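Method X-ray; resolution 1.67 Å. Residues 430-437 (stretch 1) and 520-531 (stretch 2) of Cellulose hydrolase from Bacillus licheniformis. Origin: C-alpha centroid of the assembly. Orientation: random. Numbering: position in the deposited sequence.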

# COMPACT_ATOMS: atom_id res chain seq x y z
N LEU A 430 -19.96 19.49 1.02
CA LEU A 430 -21.00 19.95 1.92
C LEU A 430 -21.38 18.85 2.91
O LEU A 430 -21.66 17.72 2.50
CB LEU A 430 -22.24 20.38 1.13
CG LEU A 430 -23.40 21.04 1.90
CD1 LEU A 430 -22.96 22.39 2.47
CD2 LEU A 430 -24.61 21.22 0.99
N TYR A 431 -21.39 19.16 4.20
CA TYR A 431 -21.79 18.16 5.19
C TYR A 431 -22.75 18.73 6.20
O TYR A 431 -22.95 19.95 6.27
CB TYR A 431 -20.57 17.57 5.92
CG TYR A 431 -20.06 18.40 7.08
CD1 TYR A 431 -19.17 19.45 6.87
CD2 TYR A 431 -20.45 18.13 8.39
CE1 TYR A 431 -18.69 20.20 7.92
CE2 TYR A 431 -19.98 18.88 9.45
CZ TYR A 431 -19.10 19.91 9.21
OH TYR A 431 -18.63 20.66 10.26
N ASP A 432 -23.38 17.83 6.95
CA ASP A 432 -24.29 18.21 8.03
C ASP A 432 -24.10 17.18 9.14
O ASP A 432 -23.40 16.18 8.94
CB ASP A 432 -25.73 18.24 7.55
CG ASP A 432 -26.57 19.25 8.30
OD1 ASP A 432 -26.12 19.75 9.36
OD2 ASP A 432 -27.68 19.56 7.84
N ASP A 433 -24.68 17.44 10.31
CA ASP A 433 -24.57 16.50 11.43
C ASP A 433 -25.02 15.10 10.99
O ASP A 433 -26.10 14.94 10.43
CB ASP A 433 -25.44 16.95 12.63
CG ASP A 433 -25.15 18.38 13.09
OD1 ASP A 433 -23.97 18.76 13.24
OD2 ASP A 433 -26.13 19.12 13.31
N PRO A 434 -24.18 14.09 11.23
CA PRO A 434 -24.57 12.71 10.92
C PRO A 434 -25.75 12.27 11.77
O PRO A 434 -25.86 12.71 12.91
CB PRO A 434 -23.32 11.90 11.28
CG PRO A 434 -22.61 12.74 12.30
CD PRO A 434 -22.87 14.17 11.89
N LYS A 435 -26.62 11.42 11.23
CA LYS A 435 -27.77 10.95 11.98
C LYS A 435 -27.81 9.42 11.99
O LYS A 435 -27.69 8.78 10.94
CB LYS A 435 -29.07 11.52 11.40
N LEU A 436 -27.96 8.85 13.17
CA LEU A 436 -28.10 7.40 13.28
C LEU A 436 -29.54 7.04 13.63
O LEU A 436 -30.14 7.67 14.49
CB LEU A 436 -27.14 6.84 14.34
CG LEU A 436 -25.72 6.49 13.92
CD1 LEU A 436 -25.00 7.66 13.30
CD2 LEU A 436 -24.94 5.97 15.12
N GLU A 437 -30.09 6.04 12.94
CA GLU A 437 -31.46 5.60 13.22
C GLU A 437 -31.56 5.07 14.65
O GLU A 437 -32.56 5.26 15.34
CB GLU A 437 -31.89 4.52 12.23
N GLU A 520 -15.23 8.26 15.20
CA GLU A 520 -14.70 9.58 14.90
C GLU A 520 -14.66 9.76 13.39
O GLU A 520 -14.20 8.89 12.65
CB GLU A 520 -13.31 9.78 15.52
CG GLU A 520 -13.28 9.65 17.03
CD GLU A 520 -11.91 9.88 17.66
OE1 GLU A 520 -10.92 10.14 16.93
OE2 GLU A 520 -11.81 9.78 18.90
N LEU A 521 -15.17 10.90 12.94
CA LEU A 521 -15.36 11.16 11.53
C LEU A 521 -14.46 12.27 11.00
O LEU A 521 -13.84 13.00 11.77
CB LEU A 521 -16.83 11.53 11.27
CG LEU A 521 -17.83 10.50 11.81
CD1 LEU A 521 -19.25 11.06 11.88
CD2 LEU A 521 -17.79 9.27 10.92
N TRP A 522 -14.42 12.39 9.67
CA TRP A 522 -13.95 13.59 8.99
C TRP A 522 -15.19 14.42 8.65
O TRP A 522 -16.15 13.87 8.13
CB TRP A 522 -13.17 13.25 7.73
CG TRP A 522 -11.94 12.36 7.92
CD1 TRP A 522 -11.74 11.11 7.42
CD2 TRP A 522 -10.75 12.70 8.65
NE1 TRP A 522 -10.49 10.64 7.80
CE2 TRP A 522 -9.87 11.60 8.55
CE3 TRP A 522 -10.35 13.82 9.38
CZ2 TRP A 522 -8.62 11.59 9.16
CZ3 TRP A 522 -9.10 13.81 9.98
CH2 TRP A 522 -8.25 12.70 9.87
N PRO A 523 -15.18 15.75 8.90
CA PRO A 523 -14.08 16.57 9.42
C PRO A 523 -13.78 16.31 10.90
O PRO A 523 -14.68 15.95 11.67
CB PRO A 523 -14.59 17.99 9.23
CG PRO A 523 -16.07 17.88 9.31
CD PRO A 523 -16.40 16.54 8.68
N LYS A 524 -12.51 16.50 11.25
CA LYS A 524 -12.01 16.35 12.62
C LYS A 524 -12.92 17.01 13.64
O LYS A 524 -13.24 18.19 13.51
CB LYS A 524 -10.60 16.95 12.72
CG LYS A 524 -9.94 16.83 14.08
CD LYS A 524 -9.64 15.38 14.40
CE LYS A 524 -8.79 15.25 15.66
NZ LYS A 524 -8.60 13.82 16.04
N GLY A 525 -13.33 16.25 14.64
CA GLY A 525 -14.16 16.79 15.70
C GLY A 525 -15.62 16.39 15.58
O GLY A 525 -16.38 16.55 16.54
N VAL A 526 -16.03 15.89 14.41
CA VAL A 526 -17.37 15.33 14.28
C VAL A 526 -17.31 13.83 14.59
O VAL A 526 -16.38 13.13 14.17
CB VAL A 526 -17.97 15.56 12.87
CG1 VAL A 526 -19.35 14.91 12.75
CG2 VAL A 526 -18.07 17.05 12.57
N GLU A 527 -18.28 13.33 15.34
CA GLU A 527 -18.26 11.93 15.72
C GLU A 527 -19.67 11.42 15.97
O GLU A 527 -20.62 12.21 16.08
CB GLU A 527 -17.39 11.71 16.96
CG GLU A 527 -17.78 12.55 18.16
CD GLU A 527 -16.79 12.42 19.32
OE1 GLU A 527 -17.26 12.35 20.48
OE2 GLU A 527 -15.56 12.40 19.09
N ALA A 528 -19.79 10.10 16.05
CA ALA A 528 -21.05 9.43 16.34
C ALA A 528 -20.84 8.41 17.45
O ALA A 528 -20.03 7.49 17.30
CB ALA A 528 -21.61 8.76 15.09
N VAL A 529 -21.56 8.59 18.56
CA VAL A 529 -21.39 7.76 19.75
C VAL A 529 -22.44 6.66 19.81
O VAL A 529 -23.65 6.92 19.76
CB VAL A 529 -21.47 8.61 21.03
CG1 VAL A 529 -21.38 7.74 22.27
CG2 VAL A 529 -20.39 9.69 21.05
N VAL A 530 -21.98 5.42 19.92
CA VAL A 530 -22.87 4.26 19.94
C VAL A 530 -22.63 3.45 21.20
O VAL A 530 -21.49 3.07 21.50
CB VAL A 530 -22.65 3.34 18.71
CG1 VAL A 530 -23.60 2.14 18.78
CG2 VAL A 530 -22.85 4.12 17.41
N LYS A 531 -23.71 3.18 21.93
CA LYS A 531 -23.62 2.38 23.15
C LYS A 531 -24.00 0.94 22.84
O LYS A 531 -24.96 0.70 22.12
CB LYS A 531 -24.51 2.97 24.25
CG LYS A 531 -24.00 4.33 24.73
CD LYS A 531 -24.68 4.79 26.00
CE LYS A 531 -24.01 6.06 26.51
NZ LYS A 531 -22.56 5.84 26.85

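Stretch 2 is built around a chain reversal. A strand ending at Trp522 runs into a type II beta turn from Pro523 to Val526, after which the chain sets off again as the strand that reaches Lys531. The turn is closed by a backbone hydrogen bond from Val526 N to Pro523 O (3.1 Å), and a second, from Leu521 N to Val526 O (2.8 Å), ties the two arms together just below it. Gly525 has phi/psi of 103/-15, where a beta carbon would be jammed against the carbonyl oxygen of Lys524, so glycine suits this corner. The peptide bond before Pro523 is cis, a form far more accessible to proline than to other residues.

Stretch 1 leaves its strand at Tyr431 and passes through a loop in which Asp433 N donates a hydrogen bond to Asp432 OD1 (2.9 Å). The two backbones stay well apart: the CA atoms of Pro434 and Ala528 lie 7.2 Å from each other, those of Tyr431 and Pro523 8.9 Å. No hydrogen bond crosses the gap. It is filled by apolar side chains, and the contact buries 324 Å² in all, counting both sides.

Tyr431, Pro434 and Leu436 supply the whole of stretch 1's share, each with its CA-to-CB bond directed toward stretch 2; Lys435, between the last two, points away. At one end, Pro523 lies over a face of the Tyr431 ring. Its CG is 3.9 Å from the ring centroid of Tyr431 and 22° off the normal, a CH-pi arrangement that suits both partners, since proline offers polarized C-H groups and the aromatic face is electron-rich. The closest approach is 3.6 Å, from Pro523 CG to Tyr431 CZ. Val526 adds a looser contact, its CG2 4.1 Å from Tyr431 CE2.

Val526 also reaches the next residue along: its CG1 packs 3.7 Å from Pro434 CD, so the two methyls of this beta-branched side chain serve neighboring partners. The compact Pro434 ring meets Leu521 as well, with CG 3.8 Å from Leu521 CD1, and thus touches both arms of the reversal.

Leu436 completes the row. Both its methyls lie near Ala528 CB, CD1 at 4.0 Å and CD2 at 4.3 Å, and CD2 also packs 3.6 Å from Val530 CG2. The single methyl of Ala528 points toward stretch 1 and takes up little room beside the leucine. On the same strand, Glu527 and Val529 direct their CA-to-CB bonds away and are exposed, the alternation expected of an extended chain.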